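PDB 2ZHZ: ATP:cob(I)alamin adenosyltransferase, putative from Burkholderia thailandensis, which probably transfers the adenosyl group of ATP to the cobalt of reduced cobalamin, yielding adenosylcobalamin and triphosphate, and works as a homotrimer. Local coordinates for residues I84-L89 against A147-Y151. Sequence-based numbering, arbitrary orientation.
Sequences ITDAHL and APRRY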
# COMPACT_ATOMS: atom_id res chain seq x y z
N ILE B 84 -19.09 11.78 -8.14
CA ILE B 84 -18.50 11.27 -9.38
C ILE B 84 -19.58 11.16 -10.45
O ILE B 84 -20.57 10.46 -10.27
CB ILE B 84 -17.85 9.89 -9.15
CG1 ILE B 84 -16.84 9.98 -8.00
CG2 ILE B 84 -17.16 9.42 -10.42
CD1 ILE B 84 -15.79 11.06 -8.17
N THR B 85 -19.36 11.84 -11.57
CA THR B 85 -20.32 11.85 -12.68
C THR B 85 -19.73 11.32 -13.99
O THR B 85 -18.57 10.92 -14.05
CB THR B 85 -20.80 13.28 -12.94
OG1 THR B 85 -19.70 14.07 -13.42
CG2 THR B 85 -21.33 13.91 -11.66
N ASP B 86 -20.54 11.33 -15.04
CA ASP B 86 -20.08 10.87 -16.35
C ASP B 86 -18.91 11.74 -16.80
O ASP B 86 -18.02 11.27 -17.51
CB ASP B 86 -21.20 10.96 -17.39
CG ASP B 86 -22.21 9.84 -17.26
OD1 ASP B 86 -21.91 8.83 -16.59
OD2 ASP B 86 -23.31 9.96 -17.84
N ALA B 87 -18.92 13.00 -16.38
CA ALA B 87 -17.86 13.93 -16.74
C ALA B 87 -16.52 13.39 -16.26
O ALA B 87 -15.51 13.47 -16.97
CB ALA B 87 -18.13 15.29 -16.10
N HIS B 88 -16.50 12.84 -15.05
CA HIS B 88 -15.28 12.28 -14.47
C HIS B 88 -14.82 11.08 -15.28
O HIS B 88 -13.64 10.95 -15.60
CB HIS B 88 -15.53 11.86 -13.02
CG HIS B 88 -15.78 13.01 -12.09
ND1 HIS B 88 -14.76 13.80 -11.61
CD2 HIS B 88 -16.93 13.50 -11.58
CE1 HIS B 88 -15.28 14.74 -10.83
NE2 HIS B 88 -16.59 14.58 -10.79
N LEU B 89 -15.76 10.19 -15.61
CA LEU B 89 -15.45 9.00 -16.38
C LEU B 89 -15.01 9.36 -17.80
O LEU B 89 -14.13 8.71 -18.37
CB LEU B 89 -16.66 8.08 -16.43
CG LEU B 89 -17.23 7.63 -15.08
CD1 LEU B 89 -18.45 6.74 -15.32
CD2 LEU B 89 -16.16 6.87 -14.30
N ALA B 147 -20.81 4.74 -10.44
CA ALA B 147 -19.74 5.64 -10.84
C ALA B 147 -18.38 5.42 -10.15
O ALA B 147 -17.35 5.33 -10.82
CB ALA B 147 -20.19 7.09 -10.66
N PRO B 148 -18.36 5.33 -8.81
CA PRO B 148 -17.09 5.12 -8.10
C PRO B 148 -16.33 3.91 -8.63
O PRO B 148 -15.13 3.98 -8.90
CB PRO B 148 -17.55 4.92 -6.65
CG PRO B 148 -18.77 5.80 -6.57
CD PRO B 148 -19.48 5.48 -7.86
N ARG B 149 -17.06 2.81 -8.78
CA ARG B 149 -16.54 1.54 -9.29
C ARG B 149 -16.01 1.72 -10.72
O ARG B 149 -14.90 1.27 -11.06
CB ARG B 149 -17.70 0.55 -9.27
CG ARG B 149 -17.41 -0.87 -9.64
CD ARG B 149 -18.65 -1.72 -9.40
NE ARG B 149 -19.74 -1.43 -10.33
CZ ARG B 149 -21.02 -1.32 -9.97
NH1 ARG B 149 -21.37 -1.46 -8.70
NH2 ARG B 149 -21.95 -1.08 -10.88
N ARG B 150 -16.81 2.37 -11.56
CA ARG B 150 -16.42 2.59 -12.94
C ARG B 150 -15.23 3.52 -13.04
O ARG B 150 -14.41 3.39 -13.96
CB ARG B 150 -17.60 3.18 -13.73
CG ARG B 150 -18.84 2.30 -13.71
CD ARG B 150 -19.95 2.93 -14.55
NE ARG B 150 -19.67 2.85 -15.98
CZ ARG B 150 -20.26 3.61 -16.90
NH1 ARG B 150 -21.17 4.51 -16.54
NH2 ARG B 150 -19.96 3.46 -18.18
N TYR B 151 -15.12 4.46 -12.10
CA TYR B 151 -14.02 5.41 -12.10
C TYR B 151 -12.68 4.73 -11.82
O TYR B 151 -11.72 4.90 -12.58
CB TYR B 151 -14.26 6.51 -11.07
CG TYR B 151 -13.18 7.56 -11.07
CD1 TYR B 151 -13.31 8.73 -11.83
CD2 TYR B 151 -12.00 7.37 -10.36
CE1 TYR B 151 -12.29 9.68 -11.88
CE2 TYR B 151 -10.98 8.31 -10.40
CZ TYR B 151 -11.12 9.45 -11.16
OH TYR B 151 -10.09 10.35 -11.23
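Ile84 and Leu89 form the apolar centre, packing against the first turn of helix 147-169. Ile84 CG2 lies 3.8 Å from Ala147 CB, and the small alanine lets the backbones come close, the CA atoms of Ile84 and Ala147 being 5.9 Å apart. Leu89 extends CD2 to within 3.4 Å of Tyr151 CA, covering the backbone between Arg150 and Tyr151. Further along, the Tyr151 ring passes Ile84 and His88, its CD1 4.0 Å from His88 CB, and its hydroxyl hydrogen-bonds Asp68 on helix 56-77, whose Leu72 also touches Ile84 and Tyr151. Thr85 N-caps helix 86-101 through a weak bond from Ala87 N to Thr85 OG1 (3.2 Å). At the polar edge, Leu89 CD1 covers one face of the Arg150 guanidinium, 3.7 Å from Arg150 NH1. Asp86 OD1 stays 4.4 Å from Arg150 NH1, beyond a salt bridge; both atoms instead hydrogen-bond Ser6 OG of the second subunit, where Asp86 OD2 also meets Lys7 N and Arg150 NH2 meets Ile8 O. No hydrogen bond joins the two segments directly. The two helix starts of this bundle are thus held together by apolar contacts, while the neighbouring charges of Asp86 and Arg150 serve the trimer interface by holding the N-terminal segment of the second subunit.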